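Local coordinates for hypothetical protein Atu0240 (Agrobacterium tumefaciens str. C58, PDB 2GAX), which is of unknown function but belongs to the DUF2000 family, related to the PTH2 peptidyl-tRNA hydrolases, an activity not established for it, at residues T34-Y42 with Y50-I58; I80-F90 with A110-A119. All coordinates share one frame; numbering follows the deposited sequence.

Interaction 1 of 2, residues T34-Y42 with Y50-I58; sequences TGEIIGEPY and YNPLSIQPI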
loop_
_atom_site.group_PDB
_atom_site.type_symbol
_atom_site.label_atom_id
_atom_site.label_comp_id
_atom_site.label_asym_id
_atom_site.label_seq_id
_atom_site.Cartn_x
_atom_site.Cartn_y
_atom_site.Cartn_z
ATOM N N THR A 34 -0.197 -12.120 -0.244
ATOM C CA THR A 34 0.803 -12.955 0.451
ATOM C C THR A 34 0.314 -13.319 1.852
ATOM O O THR A 34 0.719 -12.705 2.845
ATOM C CB THR A 34 2.184 -12.261 0.527
ATOM O OG1 THR A 34 2.566 -11.789 -0.766
ATOM C CG2 THR A 34 3.265 -13.224 1.030
ATOM N N GLY A 35 -0.565 -14.316 1.922
ATOM C CA GLY A 35 -1.136 -14.767 3.193
ATOM C C GLY A 35 -0.083 -15.288 4.156
ATOM O O GLY A 35 -0.305 -15.337 5.352
ATOM N N GLU A 36 1.067 -15.685 3.605
ATOM C CA GLU A 36 2.204 -16.190 4.378
ATOM C C GLU A 36 2.806 -15.180 5.381
ATOM O O GLU A 36 3.540 -15.574 6.297
ATOM C CB GLU A 36 3.299 -16.695 3.419
ATOM C CG GLU A 36 2.887 -17.904 2.572
ATOM C CD GLU A 36 2.094 -17.547 1.297
ATOM O OE1 GLU A 36 1.981 -16.353 0.924
ATOM O OE2 GLU A 36 1.574 -18.492 0.660
ATOM N N ILE A 37 2.497 -13.889 5.235
ATOM C CA ILE A 37 3.014 -12.894 6.197
ATOM C C ILE A 37 2.301 -12.947 7.561
ATOM O O ILE A 37 2.804 -12.440 8.550
ATOM C CB ILE A 37 3.073 -11.432 5.630
ATOM C CG1 ILE A 37 1.678 -10.830 5.462
ATOM C CG2 ILE A 37 3.870 -11.374 4.311
ATOM C CD1 ILE A 37 1.655 -9.288 5.348
ATOM N N ILE A 38 1.138 -13.594 7.616
ATOM C CA ILE A 38 0.386 -13.666 8.850
ATOM C C ILE A 38 0.995 -14.708 9.796
ATOM O O ILE A 38 1.209 -15.860 9.410
ATOM C CB ILE A 38 -1.106 -13.951 8.567
ATOM C CG1 ILE A 38 -1.746 -12.811 7.736
ATOM C CG2 ILE A 38 -1.869 -14.242 9.852
ATOM C CD1 ILE A 38 -1.555 -11.406 8.263
ATOM N N GLY A 39 1.274 -14.304 11.031
ATOM C CA GLY A 39 1.830 -15.248 12.003
ATOM C C GLY A 39 0.863 -15.984 12.904
ATOM O O GLY A 39 -0.279 -16.271 12.528
ATOM N N GLU A 40 1.346 -16.296 14.103
ATOM C CA GLU A 40 0.589 -16.986 15.156
ATOM C C GLU A 40 -0.331 -16.002 15.897
ATOM O O GLU A 40 -0.041 -14.814 15.934
ATOM C CB GLU A 40 1.590 -17.595 16.145
ATOM C CG GLU A 40 2.202 -18.892 15.660
ATOM C CD GLU A 40 1.161 -19.994 15.625
ATOM O OE1 GLU A 40 0.793 -20.506 16.714
ATOM O OE2 GLU A 40 0.692 -20.324 14.510
ATOM N N PRO A 41 -1.442 -16.490 16.503
ATOM C CA PRO A 41 -2.277 -15.519 17.207
ATOM C C PRO A 41 -1.598 -14.877 18.421
ATOM O O PRO A 41 -0.754 -15.494 19.076
ATOM C CB PRO A 41 -3.481 -16.350 17.675
ATOM C CG PRO A 41 -3.461 -17.597 16.805
ATOM C CD PRO A 41 -2.003 -17.856 16.579
ATOM N N TYR A 42 -1.991 -13.642 18.709
ATOM C CA TYR A 42 -1.545 -12.931 19.898
ATOM C C TYR A 42 -2.361 -13.393 21.095
ATOM O O TYR A 42 -3.580 -13.584 20.985
ATOM C CB TYR A 42 -1.661 -11.415 19.681
ATOM C CG TYR A 42 -0.502 -10.804 18.909
ATOM C CD1 TYR A 42 0.376 -9.928 19.538
ATOM C CD2 TYR A 42 -0.271 -11.120 17.565
ATOM C CE1 TYR A 42 1.457 -9.357 18.852
ATOM C CE2 TYR A 42 0.821 -10.559 16.859
ATOM C CZ TYR A 42 1.679 -9.682 17.524
ATOM O OH TYR A 42 2.738 -9.103 16.857
ATOM N N TYR A 50 -6.093 -13.043 20.315
ATOM C CA TYR A 50 -6.340 -11.970 19.346
ATOM C C TYR A 50 -5.891 -12.370 17.949
ATOM O O TYR A 50 -5.214 -13.388 17.778
ATOM C CB TYR A 50 -5.640 -10.678 19.796
ATOM C CG TYR A 50 -6.005 -10.254 21.196
ATOM C CD1 TYR A 50 -7.018 -9.331 21.423
ATOM C CD2 TYR A 50 -5.352 -10.803 22.303
ATOM C CE1 TYR A 50 -7.357 -8.941 22.712
ATOM C CE2 TYR A 50 -5.683 -10.425 23.595
ATOM C CZ TYR A 50 -6.693 -9.499 23.794
ATOM O OH TYR A 50 -7.032 -9.110 25.070
ATOM N N ASN A 51 -6.276 -11.583 16.946
ATOM C CA ASN A 51 -5.927 -11.892 15.563
ATOM C C ASN A 51 -4.427 -12.030 15.411
ATOM O O ASN A 51 -3.690 -11.292 16.060
ATOM C CB ASN A 51 -6.421 -10.801 14.607
ATOM C CG ASN A 51 -7.929 -10.820 14.416
ATOM O OD1 ASN A 51 -8.565 -9.778 14.173
ATOM N ND2 ASN A 51 -8.503 -12.000 14.486
ATOM N N PRO A 52 -3.974 -12.952 14.538
ATOM C CA PRO A 52 -2.551 -12.932 14.209
ATOM C C PRO A 52 -2.289 -11.755 13.269
ATOM O O PRO A 52 -3.213 -11.308 12.575
ATOM C CB PRO A 52 -2.341 -14.252 13.488
ATOM C CG PRO A 52 -3.669 -14.540 12.820
ATOM C CD PRO A 52 -4.708 -13.998 13.800
ATOM N N LEU A 53 -1.068 -11.233 13.270
ATOM C CA LEU A 53 -0.742 -10.037 12.472
ATOM C C LEU A 53 0.416 -10.327 11.522
ATOM O O LEU A 53 0.988 -11.412 11.570
ATOM C CB LEU A 53 -0.390 -8.854 13.399
ATOM C CG LEU A 53 -1.298 -8.490 14.596
ATOM C CD1 LEU A 53 -0.700 -7.316 15.385
ATOM C CD2 LEU A 53 -2.761 -8.186 14.210
ATOM N N SER A 54 0.764 -9.365 10.663
ATOM C CA SER A 54 1.947 -9.487 9.810
ATOM C C SER A 54 3.166 -9.726 10.671
ATOM O O SER A 54 3.354 -9.059 11.700
ATOM C CB SER A 54 2.172 -8.226 8.966
ATOM O OG SER A 54 3.407 -8.331 8.247
ATOM N N ILE A 55 3.976 -10.696 10.269
ATOM C CA ILE A 55 5.235 -10.949 10.941
ATOM C C ILE A 55 6.330 -10.039 10.390
ATOM O O ILE A 55 7.410 -9.946 10.968
ATOM C CB ILE A 55 5.668 -12.432 10.812
ATOM C CG1 ILE A 55 5.823 -12.843 9.340
ATOM C CG2 ILE A 55 4.685 -13.307 11.556
ATOM C CD1 ILE A 55 6.400 -14.254 9.134
ATOM N N GLN A 56 6.037 -9.394 9.261
ATOM C CA GLN A 56 7.016 -8.588 8.532
ATOM C C GLN A 56 6.782 -7.097 8.787
ATOM O O GLN A 56 5.640 -6.643 8.740
ATOM C CB GLN A 56 6.878 -8.917 7.039
ATOM C CG GLN A 56 7.899 -8.325 6.119
ATOM C CD GLN A 56 7.876 -8.931 4.712
ATOM O OE1 GLN A 56 7.175 -9.920 4.430
ATOM N NE2 GLN A 56 8.651 -8.330 3.819
ATOM N N PRO A 57 7.867 -6.317 9.025
ATOM C CA PRO A 57 7.752 -4.879 9.206
ATOM C C PRO A 57 7.154 -4.181 7.987
ATOM O O PRO A 57 7.247 -4.679 6.864
ATOM C CB PRO A 57 9.218 -4.424 9.378
ATOM C CG PRO A 57 9.919 -5.603 9.849
ATOM C CD PRO A 57 9.272 -6.756 9.147
ATOM N N ILE A 58 6.561 -3.023 8.229
ATOM C CA ILE A 58 5.878 -2.251 7.208
ATOM C C ILE A 58 6.367 -0.803 7.286
ATOM O O ILE A 58 6.158 -0.115 8.295
ATOM C CB ILE A 58 4.338 -2.336 7.412
ATOM C CG1 ILE A 58 3.861 -3.787 7.274
ATOM C CG2 ILE A 58 3.579 -1.408 6.451
ATOM C CD1 ILE A 58 2.596 -4.103 8.050
HETATM O O HOH W 1 1.096 -12.953 14.378
HETATM O O HOH W 2 3.420 -9.455 14.517
#
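Leu53 meets Tyr42 almost at a right angle: CD1 lies over one face of the phenol ring, 4.3 Å from its centroid, in a CH-pi contact, while Leu53 CG touches Tyr42 CE2. Tyr42 CG stands beside its own backbone N (chi1 -82°), which lays the ring along the neighbouring segment, and its OH shares water 2 with Ser54 O. Further along, Ile38 CG2 presses on Pro52 CG at 3.5 Å, a tight fit, and Pro52 CB lies against Gly39 O. Glycine suits this place because Ile55 CG2 comes within 3.5 Å of Gly39 CA, where a side chain would collide.

Backbone bonds set these side chains against each other. Ile55 N donates to Ile37 O (2.7 Å), and Gly39 N donates to Leu53 O at 3.0 Å with an N-H...O angle of 170°. Tyr50 N donates to Tyr42 O over 2.7 Å, and water 1 joins Glu40 O to Leu53 N.

Deeper in, Ile37 puts CD1 against Ser54 OG and CG2 against Gln56 OE1. Ser54 OG donates to Gln56 O on a lone pair in the carbonyl plane, and Gln56 NE2 is hydrogen-bonded to Thr4 OG1. Ile37 also packs on Val31 and Ile6. The arrangement is an irregular two-stranded arm, a beta-hairpin-like excursion from the alpha/beta core between helix 16-33 and strand 58-63.

Interaction 2 of 2, residues I80-F90 with A110-A119; sequences ITTSLYIEEMF and AKVVGMALRA
Ser83 and Tyr85 pair with Ala116 and Gly114 through backbone hydrogen bonds, joining two antiparallel strands. Ser83 N reaches Ala116 O (3.0 Å), and Ala116 N returns a bond to Ser83 O. Tyr85 O accepts from both Val113 N (2.8 Å) and Gly114 N (3.2 Å), so two residues face one in a classic beta bulge. Beyond it, Glu87 N donates to Lys111 O at 2.9 Å.

Apolar contacts occupy both faces. On one, Leu84 CG is turned away from its own backbone N (chi1 -154°), which brings Leu84 CD1 to Val112 CG1 and, at 3.6 Å, to CG of Met115, a selenomethionine. On the other, Val113 CG2 touches Tyr85 CD2 at 3.5 Å, Tyr85 CE2 stands over the centre of the Phe90 ring, and CE of Met89, likewise a selenomethionine, covers a face of the Tyr85 ring. Gly114 and Ala116, on the face where Ser83 and Tyr85 touch helix 16-33, are probably small because that helix packs there.

Polar groups gather at the bulged end. Water 4 links Glu88 OE1 to Lys111 N, while Glu87 makes a salt bridge with Arg11. Lys111 NZ and Glu88 OE2 are 4.4 Å apart, too far for a salt bridge; with six backbone bonds and mostly apolar side-chain contacts, electrostatics between the strands probably contribute modestly.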
loop_
_atom_site.group_PDB
_atom_site.type_symbol
_atom_site.label_atom_id
_atom_site.label_comp_id
_atom_site.label_asym_id
_atom_site.label_seq_id
_atom_site.Cartn_x
_atom_site.Cartn_y
_atom_site.Cartn_z
ATOM N N ILE A 80 6.033 -5.784 -10.741
ATOM C CA ILE A 80 5.439 -5.904 -9.406
ATOM C C ILE A 80 3.931 -5.666 -9.484
ATOM O O ILE A 80 3.463 -4.740 -10.172
ATOM C CB ILE A 80 6.090 -4.896 -8.409
ATOM C CG1 ILE A 80 7.627 -4.955 -8.479
ATOM C CG2 ILE A 80 5.537 -5.052 -6.975
ATOM C CD1 ILE A 80 8.254 -6.312 -8.186
ATOM N N THR A 81 3.180 -6.536 -8.814
ATOM C CA THR A 81 1.747 -6.365 -8.636
ATOM C C THR A 81 1.535 -5.655 -7.302
ATOM O O THR A 81 1.961 -6.144 -6.251
ATOM C CB THR A 81 0.996 -7.720 -8.702
ATOM O OG1 THR A 81 1.230 -8.326 -9.981
ATOM C CG2 THR A 81 -0.511 -7.528 -8.513
ATOM N N THR A 82 0.894 -4.492 -7.356
ATOM C CA THR A 82 0.808 -3.620 -6.178
ATOM C C THR A 82 -0.633 -3.456 -5.717
ATOM O O THR A 82 -1.551 -3.758 -6.465
ATOM C CB THR A 82 1.371 -2.207 -6.487
ATOM O OG1 THR A 82 0.680 -1.633 -7.611
ATOM C CG2 THR A 82 2.862 -2.257 -6.764
ATOM N N SER A 83 -0.831 -3.007 -4.484
ATOM C CA SER A 83 -2.126 -2.412 -4.111
ATOM C C SER A 83 -2.112 -0.945 -4.523
ATOM O O SER A 83 -1.098 -0.278 -4.380
ATOM C CB SER A 83 -2.356 -2.507 -2.603
ATOM O OG SER A 83 -2.205 -3.842 -2.166
ATOM N N LEU A 84 -3.242 -0.440 -5.013
ATOM C CA LEU A 84 -3.323 0.926 -5.529
ATOM C C LEU A 84 -4.672 1.548 -5.205
ATOM O O LEU A 84 -5.705 0.871 -5.240
ATOM C CB LEU A 84 -3.073 0.970 -7.035
ATOM C CG LEU A 84 -2.519 2.293 -7.592
ATOM C CD1 LEU A 84 -1.071 2.518 -7.229
ATOM C CD2 LEU A 84 -2.731 2.393 -9.092
ATOM N N TYR A 85 -4.637 2.839 -4.891
ATOM C CA TYR A 85 -5.815 3.594 -4.465
ATOM C C TYR A 85 -5.718 4.953 -5.155
ATOM O O TYR A 85 -4.702 5.642 -5.026
ATOM C CB TYR A 85 -5.763 3.758 -2.939
ATOM C CG TYR A 85 -7.069 4.074 -2.232
ATOM C CD1 TYR A 85 -7.560 3.224 -1.231
ATOM C CD2 TYR A 85 -7.809 5.225 -2.546
ATOM C CE1 TYR A 85 -8.767 3.511 -0.564
ATOM C CE2 TYR A 85 -8.992 5.520 -1.883
ATOM C CZ TYR A 85 -9.464 4.665 -0.906
ATOM O OH TYR A 85 -10.637 4.981 -0.253
ATOM N N ILE A 86 -6.747 5.310 -5.922
ATOM C CA ILE A 86 -6.793 6.592 -6.641
ATOM C C ILE A 86 -7.790 7.534 -5.962
ATOM O O ILE A 86 -8.664 7.091 -5.230
ATOM C CB ILE A 86 -7.137 6.450 -8.166
ATOM C CG1 ILE A 86 -8.554 5.882 -8.388
ATOM C CG2 ILE A 86 -6.097 5.575 -8.888
ATOM C CD1 ILE A 86 -9.079 6.069 -9.816
ATOM N N GLU A 87 -7.638 8.832 -6.218
ATOM C CA GLU A 87 -8.449 9.867 -5.584
ATOM C C GLU A 87 -9.956 9.657 -5.754
ATOM O O GLU A 87 -10.730 9.863 -4.813
ATOM C CB GLU A 87 -8.054 11.235 -6.138
ATOM C CG GLU A 87 -8.580 12.428 -5.324
ATOM C CD GLU A 87 -8.105 13.760 -5.881
ATOM O OE1 GLU A 87 -6.888 13.931 -6.056
ATOM O OE2 GLU A 87 -8.964 14.631 -6.162
ATOM N N GLU A 88 -10.360 9.240 -6.952
ATOM C CA GLU A 88 -11.766 9.091 -7.281
ATOM C C GLU A 88 -12.440 8.025 -6.441
ATOM O O GLU A 88 -13.653 8.050 -6.291
ATOM C CB GLU A 88 -11.961 8.790 -8.766
ATOM C CG GLU A 88 -11.791 9.979 -9.699
ATOM C CD GLU A 88 -10.347 10.387 -9.943
ATOM O OE1 GLU A 88 -9.405 9.693 -9.490
ATOM O OE2 GLU A 88 -10.155 11.416 -10.610
HETATM N N MSE A 89 -11.660 7.097 -5.881
HETATM C CA MSE A 89 -12.223 6.036 -5.036
HETATM C C MSE A 89 -12.768 6.528 -3.686
HETATM O O MSE A 89 -13.427 5.777 -2.970
HETATM C CB MSE A 89 -11.215 4.897 -4.847
HETATM C CG MSE A 89 -11.017 4.111 -6.120
HETATM SE SE MSE A 89 -9.431 2.964 -6.067
HETATM C CE MSE A 89 -9.749 2.014 -4.385
ATOM N N PHE A 90 -12.475 7.780 -3.351
ATOM C CA PHE A 90 -13.066 8.443 -2.182
ATOM C C PHE A 90 -14.540 8.796 -2.384
ATOM O O PHE A 90 -15.233 9.112 -1.416
ATOM C CB PHE A 90 -12.286 9.721 -1.840
ATOM C CG PHE A 90 -10.993 9.471 -1.118
ATOM C CD1 PHE A 90 -10.969 8.725 0.053
ATOM C CD2 PHE A 90 -9.798 10.008 -1.594
ATOM C CE1 PHE A 90 -9.766 8.501 0.731
ATOM C CE2 PHE A 90 -8.585 9.780 -0.921
ATOM C CZ PHE A 90 -8.577 9.025 0.229
ATOM N N ALA A 110 -3.814 8.704 -13.957
ATOM C CA ALA A 110 -4.412 8.482 -12.637
ATOM C C ALA A 110 -3.952 9.510 -11.592
ATOM O O ALA A 110 -2.848 10.070 -11.688
ATOM C CB ALA A 110 -4.156 7.054 -12.149
ATOM N N LYS A 111 -4.809 9.769 -10.605
ATOM C CA LYS A 111 -4.400 10.552 -9.439
ATOM C C LYS A 111 -4.240 9.577 -8.280
ATOM O O LYS A 111 -5.140 9.410 -7.477
ATOM C CB LYS A 111 -5.418 11.644 -9.106
ATOM C CG LYS A 111 -5.563 12.700 -10.180
ATOM C CD LYS A 111 -6.857 13.501 -9.999
ATOM C CE LYS A 111 -6.766 14.857 -10.690
ATOM N NZ LYS A 111 -8.060 15.239 -11.338
ATOM N N VAL A 112 -3.104 8.884 -8.247
ATOM C CA VAL A 112 -2.834 7.933 -7.179
ATOM C C VAL A 112 -2.699 8.669 -5.861
ATOM O O VAL A 112 -1.981 9.670 -5.767
ATOM C CB VAL A 112 -1.571 7.100 -7.424
ATOM C CG1 VAL A 112 -1.366 6.098 -6.289
ATOM C CG2 VAL A 112 -1.687 6.349 -8.748
ATOM N N VAL A 113 -3.416 8.174 -4.857
ATOM C CA VAL A 113 -3.293 8.701 -3.501
ATOM C C VAL A 113 -2.538 7.749 -2.566
ATOM O O VAL A 113 -2.104 8.140 -1.486
ATOM C CB VAL A 113 -4.659 9.137 -2.928
ATOM C CG1 VAL A 113 -5.266 10.229 -3.824
ATOM C CG2 VAL A 113 -5.628 7.946 -2.811
ATOM N N GLY A 114 -2.355 6.504 -2.993
ATOM C CA GLY A 114 -1.570 5.555 -2.206
ATOM C C GLY A 114 -1.233 4.317 -3.000
ATOM O O GLY A 114 -1.962 3.948 -3.912
HETATM N N MSE A 115 -0.117 3.695 -2.639
HETATM C CA MSE A 115 0.311 2.420 -3.200
HETATM C C MSE A 115 1.050 1.642 -2.127
HETATM O O MSE A 115 1.723 2.229 -1.274
HETATM C CB MSE A 115 1.233 2.629 -4.398
HETATM C CG MSE A 115 1.610 1.344 -5.135
HETATM SE SE MSE A 115 2.867 1.690 -6.627
HETATM C CE MSE A 115 4.547 1.204 -5.759
ATOM N N ALA A 116 0.913 0.326 -2.155
ATOM C CA ALA A 116 1.723 -0.529 -1.303
ATOM C C ALA A 116 2.260 -1.639 -2.140
ATOM O O ALA A 116 1.599 -2.106 -3.069
ATOM C CB ALA A 116 0.919 -1.123 -0.157
ATOM N N LEU A 117 3.432 -2.109 -1.753
ATOM C CA LEU A 117 4.053 -3.237 -2.429
ATOM C C LEU A 117 4.850 -4.079 -1.442
ATOM O O LEU A 117 5.263 -3.593 -0.372
ATOM C CB LEU A 117 4.943 -2.738 -3.567
ATOM C CG LEU A 117 6.288 -2.053 -3.275
ATOM C CD1 LEU A 117 7.190 -2.102 -4.528
ATOM C CD2 LEU A 117 6.126 -0.621 -2.757
ATOM N N ARG A 118 5.035 -5.342 -1.810
ATOM C CA ARG A 118 5.944 -6.256 -1.144
ATOM C C ARG A 118 6.777 -6.901 -2.248
ATOM O O ARG A 118 6.233 -7.592 -3.121
ATOM C CB ARG A 118 5.180 -7.333 -0.386
ATOM C CG ARG A 118 6.071 -8.433 0.208
ATOM C CD ARG A 118 5.228 -9.465 0.946
ATOM N NE ARG A 118 6.063 -10.367 1.735
ATOM C CZ ARG A 118 6.661 -11.456 1.250
ATOM N NH1 ARG A 118 6.494 -11.812 -0.023
ATOM N NH2 ARG A 118 7.404 -12.210 2.056
ATOM N N ALA A 119 8.086 -6.671 -2.208
ATOM C CA ALA A 119 8.987 -7.223 -3.217
ATOM C C ALA A 119 10.409 -7.335 -2.680
ATOM O O ALA A 119 10.728 -6.770 -1.630
ATOM C CB ALA A 119 8.975 -6.360 -4.459
HETATM O O HOH W 3 3.113 -6.132 -3.733
HETATM O O HOH W 4 -7.593 8.999 -11.109
#

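How the interactions relate
Interaction 1 is a surface contact about 16 Å from the centre of the chain, whereas interaction 2 joins an outermost strand of the five-stranded sheet to its neighbour near the core. Their centres are about 22 Å apart, yet Arg118 connects them: Arg118 NE probably hydrogen-bonds to Gln56 OE1 at 2.9 Å, and Ile37 CG2 packs against the same NE at 3.5 Å. Arg118 NH2 also forms a salt bridge to a phosphate ion, with the Gln56 side chain about 4 Å from that ion. The phosphate probably came from the crystallisation liquor; it may mark an anion-binding pocket between the base of the arm and strand 112-120, but no function is established for it.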